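Local coordinates for protein putative NADH dehydrogenase/NAD(P)H nitroreductase (PDB 3M5K) that binds flavin mononucleotide and probably works as a nitroreductase-like oxidoreductase, taking electrons from a reduced nicotinamide nucleotide, at residues Asp62-Phe70 / Arg127-Leu135; Glu51-Asp62 / Leu74-Cys84. All coordinates share one frame; numbering follows the deposited sequence. Where two conformers were deposited one is given.

Contact 1 of 2, residues Asp62-Phe70 / Arg127-Leu135. With FMN (flavin mononucleotide), chain C.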
loop_
_atom_site.group_PDB
_atom_site.type_symbol
_atom_site.label_atom_id
_atom_site.label_comp_id
_atom_site.label_asym_id
_atom_site.label_seq_id
_atom_site.Cartn_x
_atom_site.Cartn_y
_atom_site.Cartn_z
ATOM N N ASP A 62 -5.946 -2.579 -25.718
ATOM C CA ASP A 62 -5.756 -3.844 -26.440
ATOM C C ASP A 62 -4.280 -4.176 -26.719
ATOM O O ASP A 62 -3.911 -5.313 -26.626
ATOM C CB ASP A 62 -6.509 -3.806 -27.769
ATOM C CG ASP A 62 -8.017 -3.835 -27.609
ATOM O OD1 ASP A 62 -8.532 -4.134 -26.529
ATOM O OD2 ASP A 62 -8.694 -3.535 -28.626
ATOM N N THR A 63 -3.458 -3.172 -27.054
ATOM C CA THR A 63 -2.053 -3.381 -27.349
ATOM C C THR A 63 -1.321 -3.819 -26.066
ATOM O O THR A 63 -0.535 -4.760 -26.076
ATOM C CB THR A 63 -1.403 -2.141 -27.996
ATOM O OG1 THR A 63 -2.078 -1.833 -29.218
ATOM C CG2 THR A 63 0.131 -2.357 -28.243
HETATM N N MSE A 64 -1.609 -3.149 -24.951
HETATM C CA MSE A 64 -1.073 -3.591 -23.663
HETATM C C MSE A 64 -1.504 -5.006 -23.273
HETATM O O MSE A 64 -0.660 -5.820 -22.910
HETATM C CB MSE A 64 -1.404 -2.557 -22.581
HETATM C CG MSE A 64 -0.597 -1.262 -22.793
HETATM SE SE MSE A 64 -0.843 -0.076 -21.190
HETATM C CE MSE A 64 -2.664 0.302 -21.489
ATOM N N ALA A 65 -2.801 -5.318 -23.394
ATOM C CA ALA A 65 -3.296 -6.687 -23.205
ATOM C C ALA A 65 -2.466 -7.728 -23.990
ATOM O O ALA A 65 -2.050 -8.742 -23.430
ATOM C CB ALA A 65 -4.769 -6.766 -23.598
ATOM N N GLU A 66 -2.186 -7.427 -25.252
ATOM C CA GLU A 66 -1.516 -8.367 -26.147
ATOM C C GLU A 66 0.004 -8.478 -25.890
ATOM O O GLU A 66 0.676 -9.390 -26.413
ATOM C CB GLU A 66 -1.835 -7.975 -27.590
ATOM C CG GLU A 66 -3.320 -8.188 -27.906
ATOM C CD GLU A 66 -3.824 -7.539 -29.199
ATOM O OE1 GLU A 66 -3.591 -6.327 -29.446
ATOM O OE2 GLU A 66 -4.499 -8.255 -29.951
ATOM N N GLY A 67 0.539 -7.551 -25.090
ATOM C CA GLY A 67 1.934 -7.590 -24.658
ATOM C C GLY A 67 2.196 -7.912 -23.204
ATOM O O GLY A 67 3.347 -7.959 -22.804
ATOM N N LEU A 68 1.148 -8.110 -22.411
ATOM C CA LEU A 68 1.257 -8.411 -20.991
ATOM C C LEU A 68 0.563 -9.759 -20.681
ATOM O O LEU A 68 -0.669 -9.819 -20.470
ATOM C CB LEU A 68 0.655 -7.281 -20.157
ATOM C CG LEU A 68 1.351 -5.899 -20.263
ATOM C CD1 LEU A 68 0.481 -4.804 -19.687
ATOM C CD2 LEU A 68 2.747 -5.868 -19.603
ATOM N N PRO A 69 1.344 -10.849 -20.670
ATOM C CA PRO A 69 0.873 -12.155 -20.209
ATOM C C PRO A 69 -0.039 -12.202 -18.979
ATOM O O PRO A 69 -0.978 -12.985 -18.971
ATOM C CB PRO A 69 2.175 -12.900 -19.927
ATOM C CG PRO A 69 3.075 -12.429 -21.048
ATOM C CD PRO A 69 2.731 -10.945 -21.184
ATOM N N PHE A 70 0.167 -11.402 -17.953
ATOM C CA PHE A 70 -0.793 -11.538 -16.835
ATOM C C PHE A 70 -1.806 -10.419 -16.722
ATOM O O PHE A 70 -2.432 -10.211 -15.666
ATOM C CB PHE A 70 -0.007 -11.787 -15.558
ATOM C CG PHE A 70 0.877 -12.977 -15.682
ATOM C CD1 PHE A 70 0.320 -14.250 -15.711
ATOM C CD2 PHE A 70 2.236 -12.833 -15.898
ATOM C CE1 PHE A 70 1.112 -15.370 -15.885
ATOM C CE2 PHE A 70 3.040 -13.957 -16.061
ATOM C CZ PHE A 70 2.466 -15.228 -16.057
ATOM N N ARG A 127 7.595 -5.726 -19.325
ATOM C CA ARG A 127 6.324 -5.084 -19.038
ATOM C C ARG A 127 6.496 -3.571 -19.023
ATOM O O ARG A 127 5.645 -2.851 -19.554
ATOM C CB ARG A 127 5.741 -5.589 -17.728
ATOM C CG ARG A 127 5.652 -7.107 -17.619
ATOM C CD ARG A 127 4.729 -7.511 -16.451
ATOM N NE ARG A 127 5.017 -8.873 -16.009
ATOM C CZ ARG A 127 4.441 -9.501 -14.977
ATOM N NH1 ARG A 127 3.502 -8.906 -14.248
ATOM N NH2 ARG A 127 4.813 -10.751 -14.672
ATOM N N ILE A 128 7.595 -3.093 -18.430
ATOM C CA ILE A 128 7.885 -1.676 -18.405
ATOM C C ILE A 128 7.970 -1.133 -19.844
ATOM O O ILE A 128 7.445 -0.045 -20.149
ATOM C CB ILE A 128 9.206 -1.358 -17.609
ATOM C CG1 ILE A 128 9.060 -1.725 -16.095
ATOM C CG2 ILE A 128 9.650 0.126 -17.817
ATOM C CD1 ILE A 128 10.442 -1.905 -15.376
ATOM N N GLU A 129 8.693 -1.858 -20.717
ATOM C CA GLU A 129 8.849 -1.406 -22.113
ATOM C C GLU A 129 7.535 -1.105 -22.812
ATOM O O GLU A 129 7.366 -0.023 -23.375
ATOM C CB GLU A 129 9.652 -2.418 -22.919
ATOM C CG GLU A 129 10.079 -1.952 -24.292
ATOM C CD GLU A 129 8.979 -1.919 -25.313
ATOM O OE1 GLU A 129 8.126 -2.831 -25.341
ATOM O OE2 GLU A 129 8.996 -0.963 -26.116
ATOM N N ILE A 130 6.563 -2.007 -22.712
ATOM C CA ILE A 130 5.339 -1.847 -23.471
ATOM C C ILE A 130 4.447 -0.773 -22.889
ATOM O O ILE A 130 3.832 -0.003 -23.621
ATOM C CB ILE A 130 4.614 -3.212 -23.691
ATOM C CG1 ILE A 130 3.469 -3.045 -24.710
ATOM C CG2 ILE A 130 4.117 -3.869 -22.347
ATOM C CD1 ILE A 130 2.903 -4.361 -25.157
ATOM N N VAL A 131 4.415 -0.676 -21.561
ATOM C CA VAL A 131 3.614 0.344 -20.923
ATOM C C VAL A 131 4.187 1.718 -21.172
ATOM O O VAL A 131 3.429 2.638 -21.506
ATOM C CB VAL A 131 3.391 0.052 -19.414
ATOM C CG1 VAL A 131 2.697 1.256 -18.721
ATOM C CG2 VAL A 131 2.598 -1.305 -19.235
ATOM N N ARG A 132 5.506 1.863 -21.053
ATOM C CA ARG A 132 6.159 3.120 -21.352
ATOM C C ARG A 132 5.920 3.550 -22.803
ATOM O O ARG A 132 5.670 4.716 -23.071
ATOM C CB ARG A 132 7.661 3.049 -21.049
ATOM C CG ARG A 132 8.449 4.252 -21.516
ATOM C CD ARG A 132 9.933 4.219 -21.188
ATOM N NE ARG A 132 10.197 3.781 -19.818
ATOM C CZ ARG A 132 9.969 4.525 -18.737
ATOM N NH1 ARG A 132 9.481 5.753 -18.837
ATOM N NH2 ARG A 132 10.271 4.051 -17.556
ATOM N N LYS A 133 6.055 2.599 -23.722
ATOM C CA LYS A 133 5.843 2.844 -25.142
ATOM C C LYS A 133 4.423 3.311 -25.431
ATOM O O LYS A 133 4.221 4.374 -25.994
ATOM C CB LYS A 133 6.150 1.571 -25.947
ATOM C CG LYS A 133 5.850 1.693 -27.457
ATOM C CD LYS A 133 6.672 2.809 -28.076
ATOM N N GLU A 134 3.441 2.514 -25.034
ATOM C CA GLU A 134 2.042 2.797 -25.371
ATOM C C GLU A 134 1.521 4.089 -24.722
ATOM O O GLU A 134 0.601 4.717 -25.231
ATOM C CB GLU A 134 1.133 1.641 -24.974
ATOM C CG GLU A 134 1.304 0.366 -25.811
ATOM C CD GLU A 134 1.149 0.644 -27.295
ATOM O OE1 GLU A 134 0.053 1.171 -27.633
ATOM O OE2 GLU A 134 2.155 0.410 -28.035
ATOM N N LEU A 135 2.107 4.495 -23.594
ATOM C CA LEU A 135 1.600 5.671 -22.881
ATOM C C LEU A 135 2.557 6.848 -22.959
ATOM O O LEU A 135 2.324 7.890 -22.333
ATOM C CB LEU A 135 1.302 5.284 -21.426
ATOM C CG LEU A 135 0.242 4.182 -21.250
ATOM C CD1 LEU A 135 0.019 3.865 -19.740
ATOM C CD2 LEU A 135 -1.055 4.542 -21.956
HETATM N N1 FMN C . -2.720 -10.252 -10.745
HETATM C C2 FMN C . -2.733 -10.488 -12.113
HETATM O O2 FMN C . -3.716 -10.992 -12.671
HETATM N N3 FMN C . -1.640 -10.150 -12.879
HETATM C C4 FMN C . -0.488 -9.613 -12.347
HETATM O O4 FMN C . 0.425 -9.339 -13.109
HETATM C C4A FMN C . -0.442 -9.380 -10.961
HETATM N N5 FMN C . 0.709 -8.866 -10.354
HETATM C C5A FMN C . 0.628 -8.463 -9.024
HETATM C C6 FMN C . 1.705 -7.767 -8.482
HETATM C C7 FMN C . 1.683 -7.283 -7.171
HETATM C C7M FMN C . 2.943 -6.518 -6.737
HETATM C C8 FMN C . 0.516 -7.499 -6.357
HETATM C C8M FMN C . 0.362 -7.015 -4.926
HETATM C C9 FMN C . -0.547 -8.201 -6.896
HETATM C C9A FMN C . -0.521 -8.703 -8.245
HETATM N N10 FMN C . -1.593 -9.450 -8.812
HETATM C C10 FMN C . -1.583 -9.706 -10.175
HETATM C "C1'" FMN C . -2.827 -9.846 -8.042
HETATM C "C2'" FMN C . -2.505 -11.073 -7.176
HETATM O "O2'" FMN C . -2.555 -12.264 -7.950
HETATM C "C3'" FMN C . -3.483 -11.176 -5.992
HETATM O "O3'" FMN C . -3.400 -10.036 -5.152
HETATM C "C4'" FMN C . -3.314 -12.466 -5.196
HETATM O "O4'" FMN C . -3.623 -13.621 -5.994
HETATM C "C5'" FMN C . -4.186 -12.425 -3.942
HETATM O "O5'" FMN C . -5.560 -12.363 -4.284
HETATM P P FMN C . -6.540 -11.172 -3.814
HETATM O O1P FMN C . -6.545 -11.175 -2.291
HETATM O O2P FMN C . -6.094 -9.830 -4.403
HETATM O O3P FMN C . -7.893 -11.493 -4.383
HETATM O O HOH W 1 -1.042 0.853 -30.182
#
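Ile130 turns CG1 away from its own backbone N (chi1 -170°) and continues straight to CD1, which is laid on helix 62-67 and meets Gly67 CA at a tight 3.4 Å. Arg127 runs straight from CG to NE, and its aliphatic part passes Leu68, whose CD2 comes 3.5 Å from Arg127 CB and also touches Ile130 CG2. Deeper in, the bent selenomethionine Met64 sets SE across Val131 CG2, which Leu68 CD1 meets as well. The two helices are nearly antiparallel, their axes 9.9 Å apart, and they pack beside each other against the sheet of the flavin-dependent nitroreductase fold, Val131 and Leu135 resting on Val82. At one end the Thr63 and Glu134 side chains cross at about a right angle, Thr63 CG2 3.3 Å from Glu134 CD, while a water donates to Thr63 OG1 and Glu134 OE1; the hydroxyl is also bonded to the Lys59 carbonyl. At the other end lies the flavin. Phe70 O accepts from FMN N3 at 2.9 Å, and Arg127 NH1, also bonded to Ala120 O, gives a weak bond to FMN O4. Arg127 NH2 approaches Phe70 CD2 obliquely at 3.5 Å, guanidinium and ring planes 47° apart.

Contact 2 of 2, residues Glu51-Asp62 / Leu74-Cys84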
loop_
_atom_site.group_PDB
_atom_site.type_symbol
_atom_site.label_atom_id
_atom_site.label_comp_id
_atom_site.label_asym_id
_atom_site.label_seq_id
_atom_site.Cartn_x
_atom_site.Cartn_y
_atom_site.Cartn_z
ATOM N N GLU A 51 1.999 9.572 -10.127
ATOM C CA GLU A 51 1.335 10.081 -11.349
ATOM C C GLU A 51 0.355 8.989 -11.753
ATOM O O GLU A 51 0.710 7.808 -11.747
ATOM C CB GLU A 51 2.336 10.316 -12.482
ATOM C CG GLU A 51 3.440 11.322 -12.184
ATOM C CD GLU A 51 2.976 12.772 -12.192
ATOM O OE1 GLU A 51 1.864 13.057 -12.698
ATOM O OE2 GLU A 51 3.731 13.620 -11.673
ATOM N N PHE A 52 -0.872 9.378 -12.103
ATOM C CA PHE A 52 -1.925 8.468 -12.450
ATOM C C PHE A 52 -2.337 8.644 -13.914
ATOM O O PHE A 52 -2.692 9.761 -14.343
ATOM C CB PHE A 52 -3.146 8.735 -11.572
ATOM C CG PHE A 52 -2.875 8.494 -10.106
ATOM C CD1 PHE A 52 -2.312 9.501 -9.332
ATOM C CD2 PHE A 52 -3.132 7.261 -9.534
ATOM C CE1 PHE A 52 -2.025 9.289 -7.976
ATOM C CE2 PHE A 52 -2.834 7.019 -8.131
ATOM C CZ PHE A 52 -2.303 8.042 -7.380
ATOM N N ILE A 53 -2.293 7.555 -14.680
ATOM C CA ILE A 53 -2.749 7.606 -16.076
ATOM C C ILE A 53 -4.100 6.874 -16.193
ATOM O O ILE A 53 -4.199 5.665 -15.930
ATOM C CB ILE A 53 -1.736 6.972 -17.073
ATOM C CG1 ILE A 53 -0.262 7.187 -16.671
ATOM C CG2 ILE A 53 -2.064 7.415 -18.563
ATOM C CD1 ILE A 53 0.262 8.608 -16.599
ATOM N N ILE A 54 -5.140 7.613 -16.581
ATOM C CA ILE A 54 -6.450 7.029 -16.828
ATOM C C ILE A 54 -6.470 6.636 -18.338
ATOM O O ILE A 54 -6.335 7.494 -19.214
ATOM C CB ILE A 54 -7.611 8.020 -16.540
ATOM C CG1 ILE A 54 -7.588 8.555 -15.086
ATOM C CG2 ILE A 54 -8.952 7.355 -16.889
ATOM C CD1 ILE A 54 -8.441 9.797 -14.852
ATOM N N VAL A 55 -6.612 5.348 -18.617
ATOM C CA VAL A 55 -6.496 4.853 -19.987
ATOM C C VAL A 55 -7.875 4.348 -20.395
ATOM O O VAL A 55 -8.385 3.375 -19.841
ATOM C CB VAL A 55 -5.440 3.734 -20.150
ATOM C CG1 VAL A 55 -5.276 3.357 -21.672
ATOM C CG2 VAL A 55 -4.098 4.133 -19.556
ATOM N N THR A 56 -8.470 5.058 -21.350
ATOM C CA THR A 56 -9.728 4.646 -21.967
ATOM C C THR A 56 -9.573 4.316 -23.474
ATOM O O THR A 56 -10.462 3.746 -24.044
ATOM C CB THR A 56 -10.810 5.731 -21.771
ATOM O OG1 THR A 56 -10.301 7.000 -22.240
ATOM C CG2 THR A 56 -11.268 5.823 -20.276
ATOM N N ASP A 57 -8.440 4.648 -24.099
ATOM C CA ASP A 57 -8.229 4.403 -25.518
ATOM C C ASP A 57 -8.191 2.886 -25.816
ATOM O O ASP A 57 -7.325 2.153 -25.324
ATOM C CB ASP A 57 -6.923 5.049 -25.982
ATOM C CG ASP A 57 -6.661 4.851 -27.489
ATOM O OD1 ASP A 57 -7.431 5.428 -28.256
ATOM O OD2 ASP A 57 -5.690 4.177 -27.879
ATOM N N ARG A 58 -9.140 2.437 -26.630
ATOM C CA ARG A 58 -9.282 1.019 -26.986
ATOM C C ARG A 58 -8.022 0.399 -27.563
ATOM O O ARG A 58 -7.603 -0.687 -27.158
ATOM C CB ARG A 58 -10.449 0.890 -27.983
ATOM C CG ARG A 58 -10.824 -0.535 -28.372
ATOM C CD ARG A 58 -11.514 -1.208 -27.242
ATOM N NE ARG A 58 -10.594 -1.929 -26.371
ATOM C CZ ARG A 58 -10.767 -2.081 -25.058
ATOM N NH1 ARG A 58 -11.784 -1.510 -24.422
ATOM N NH2 ARG A 58 -9.918 -2.805 -24.374
ATOM N N LYS A 59 -7.391 1.099 -28.506
ATOM C CA LYS A 59 -6.174 0.609 -29.125
ATOM C C LYS A 59 -5.055 0.410 -28.071
ATOM O O LYS A 59 -4.378 -0.617 -28.069
ATOM C CB LYS A 59 -5.748 1.538 -30.272
ATOM C CG LYS A 59 -4.562 1.059 -31.045
ATOM C CD LYS A 59 -4.921 -0.082 -31.978
ATOM C CE LYS A 59 -3.676 -0.573 -32.725
ATOM N NZ LYS A 59 -3.880 -1.894 -33.365
ATOM N N ALA A 60 -4.865 1.394 -27.181
ATOM C CA ALA A 60 -3.803 1.279 -26.161
ATOM C C ALA A 60 -4.094 0.118 -25.204
ATOM O O ALA A 60 -3.198 -0.656 -24.841
ATOM C CB ALA A 60 -3.622 2.628 -25.383
ATOM N N LEU A 61 -5.349 -0.011 -24.799
ATOM C CA LEU A 61 -5.746 -1.063 -23.858
ATOM C C LEU A 61 -5.520 -2.440 -24.468
ATOM O O LEU A 61 -4.936 -3.350 -23.836
ATOM C CB LEU A 61 -7.193 -0.911 -23.409
ATOM C CG LEU A 61 -7.583 0.220 -22.444
ATOM C CD1 LEU A 61 -9.119 0.378 -22.360
ATOM C CD2 LEU A 61 -6.908 0.021 -21.050
ATOM N N ASP A 62 -5.946 -2.579 -25.718
ATOM C CA ASP A 62 -5.756 -3.844 -26.440
ATOM C C ASP A 62 -4.280 -4.176 -26.719
ATOM O O ASP A 62 -3.911 -5.313 -26.626
ATOM C CB ASP A 62 -6.509 -3.806 -27.769
ATOM C CG ASP A 62 -8.017 -3.835 -27.609
ATOM O OD1 ASP A 62 -8.532 -4.134 -26.529
ATOM O OD2 ASP A 62 -8.694 -3.535 -28.626
ATOM N N LEU A 74 -7.237 -6.630 -19.776
ATOM C CA LEU A 74 -7.281 -5.268 -20.327
ATOM C C LEU A 74 -8.141 -5.204 -21.610
ATOM O O LEU A 74 -8.711 -4.171 -21.929
ATOM C CB LEU A 74 -5.876 -4.728 -20.617
ATOM C CG LEU A 74 -5.105 -4.295 -19.369
ATOM C CD1 LEU A 74 -3.624 -4.053 -19.698
ATOM C CD2 LEU A 74 -5.756 -3.060 -18.744
ATOM N N LYS A 75 -8.211 -6.320 -22.336
ATOM C CA LYS A 75 -9.055 -6.403 -23.547
ATOM C C LYS A 75 -10.537 -6.359 -23.217
ATOM O O LYS A 75 -11.351 -6.019 -24.085
ATOM C CB LYS A 75 -8.745 -7.683 -24.324
ATOM C CG LYS A 75 -8.443 -7.402 -25.760
ATOM C CD LYS A 75 -7.828 -8.584 -26.473
ATOM C CE LYS A 75 -6.773 -8.115 -27.478
ATOM N NZ LYS A 75 -6.224 -9.296 -28.195
ATOM N N GLU A 76 -10.874 -6.694 -21.969
ATOM C CA GLU A 76 -12.245 -6.834 -21.508
ATOM C C GLU A 76 -12.707 -5.744 -20.539
ATOM O O GLU A 76 -13.685 -5.931 -19.828
ATOM C CB GLU A 76 -12.431 -8.206 -20.842
ATOM C CG GLU A 76 -11.883 -9.383 -21.662
ATOM C CD GLU A 76 -12.474 -9.464 -23.074
ATOM O OE1 GLU A 76 -13.614 -8.970 -23.296
ATOM O OE2 GLU A 76 -11.792 -10.025 -23.975
ATOM N N THR A 77 -12.016 -4.604 -20.523
ATOM C CA THR A 77 -12.487 -3.458 -19.766
ATOM C C THR A 77 -12.438 -2.214 -20.614
ATOM O O THR A 77 -11.711 -2.172 -21.594
ATOM C CB THR A 77 -11.629 -3.241 -18.475
ATOM O OG1 THR A 77 -12.137 -2.105 -17.760
ATOM C CG2 THR A 77 -10.126 -3.062 -18.809
ATOM N N ARG A 78 -13.209 -1.199 -20.222
ATOM C CA ARG A 78 -13.207 0.070 -20.919
ATOM C C ARG A 78 -12.267 1.061 -20.255
ATOM O O ARG A 78 -12.027 2.137 -20.791
ATOM C CB ARG A 78 -14.625 0.651 -20.979
ATOM C CG ARG A 78 -15.604 -0.187 -21.803
ATOM C CD ARG A 78 -16.963 0.458 -21.864
ATOM N NE ARG A 78 -17.873 -0.305 -22.728
ATOM C CZ ARG A 78 -17.861 -0.279 -24.065
ATOM N NH1 ARG A 78 -17.010 0.493 -24.745
ATOM N NH2 ARG A 78 -18.731 -1.023 -24.743
ATOM N N GLN A 79 -11.746 0.719 -19.075
ATOM C CA GLN A 79 -10.884 1.648 -18.357
ATOM C C GLN A 79 -9.893 0.943 -17.423
ATOM O O GLN A 79 -10.196 -0.088 -16.796
ATOM C CB GLN A 79 -11.699 2.696 -17.561
ATOM C CG GLN A 79 -12.644 2.098 -16.505
ATOM C CD GLN A 79 -13.946 1.608 -17.096
ATOM O OE1 GLN A 79 -14.649 2.388 -17.735
ATOM N NE2 GLN A 79 -14.285 0.334 -16.886
ATOM N N ALA A 80 -8.707 1.530 -17.356
ATOM C CA ALA A 80 -7.660 1.096 -16.438
ATOM C C ALA A 80 -6.919 2.324 -15.946
ATOM O O ALA A 80 -6.824 3.338 -16.642
ATOM C CB ALA A 80 -6.695 0.136 -17.137
ATOM N N ILE A 81 -6.348 2.198 -14.755
ATOM C CA ILE A 81 -5.503 3.226 -14.195
ATOM C C ILE A 81 -4.080 2.687 -14.003
ATOM O O ILE A 81 -3.874 1.627 -13.400
ATOM C CB ILE A 81 -6.045 3.739 -12.843
ATOM C CG1 ILE A 81 -7.458 4.326 -13.044
ATOM C CG2 ILE A 81 -5.088 4.783 -12.249
ATOM C CD1 ILE A 81 -8.231 4.617 -11.736
ATOM N N VAL A 82 -3.117 3.430 -14.519
ATOM C CA VAL A 82 -1.687 3.096 -14.389
ATOM C C VAL A 82 -1.045 4.003 -13.345
ATOM O O VAL A 82 -1.022 5.232 -13.512
ATOM C CB VAL A 82 -0.968 3.214 -15.765
ATOM C CG1 VAL A 82 0.537 2.894 -15.661
ATOM C CG2 VAL A 82 -1.681 2.247 -16.800
ATOM N N VAL A 83 -0.604 3.403 -12.234
ATOM C CA VAL A 83 0.073 4.149 -11.195
ATOM C C VAL A 83 1.565 4.161 -11.498
ATOM O O VAL A 83 2.166 3.110 -11.662
ATOM C CB VAL A 83 -0.225 3.590 -9.761
ATOM C CG1 VAL A 83 0.481 4.485 -8.689
ATOM C CG2 VAL A 83 -1.765 3.443 -9.539
ATOM N N CYS A 84 2.142 5.370 -11.548
ATOM C CA CYS A 84 3.540 5.596 -11.864
ATOM C C CYS A 84 4.255 6.357 -10.750
ATOM O O CYS A 84 3.617 7.092 -9.991
ATOM C CB CYS A 84 3.673 6.413 -13.151
ATOM S SG CYS A 84 2.852 5.706 -14.608
HETATM O O HOH W 2 -12.625 2.803 -23.239
HETATM O O HOH W 3 -11.108 -5.434 -26.781
#
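The guanidinium of Arg58 is met around its edge: Leu74 O, Thr77 O and the Asp62 carboxylate all lie near its plane. Bends at chi2 (73°) and chi3 (-92°) bring it back beside Asp62 and against these carbonyls. Arg58 NH1 gives Thr77 O a straight bond of 2.9 Å in that plane, whereas NH2 reaches Leu74 O only weakly. NE and NH2 grip Asp62 side-on, both through OD1 and from one face of the carboxylate. The Phe52 ring has Ile81 CG2 at its edge, while Val83 CG2 approaches obliquely, 4.0 Å from Phe52 CE2, the two side chains pointing the same way. Strands 51-55 and 79-84 form an antiparallel ladder, with hydrogen-bonded pairs Glu51-Cys84, Ile53-Val82 and Val55-Ala80; Phe52, Ile53 and Ile54 continue the sheet into the second subunit by a parallel ladder. Leu61 CD2 touches Ala80 CB at 3.9 Å, and its side chain crosses Leu74 at about a right angle. A leucine in place of Arg58 would probably leave Asp62 without its charged mate and the loop before strand 79-84 less firmly held. One cation thus serves a carboxylate and two carbonyls, so this charge pair probably helps to fix the chain entering strand 79-84.

Followed from the N terminus, the chain runs along strand 50-55, outermost within this chain, turns into helix 58-67 and passes through the flavin-binding loop at Phe70 before returning along strand 79-86. Contact 2 closes this short loop, with 11 residues between its segments. The first segment of contact 1 begins on the same helix, its range overlapping contact 2 at Asp62, and the contact closes a far longer loop of 56 residues, reaching helix 125-135. Their segments alternate, so the two contacts cross rather than nest. They also touch: Glu66 forms a salt bridge with Lys75, and Ala65 packs on Leu74. Helix 58-67 is thereby tied both to the sheet and to helix 125-135.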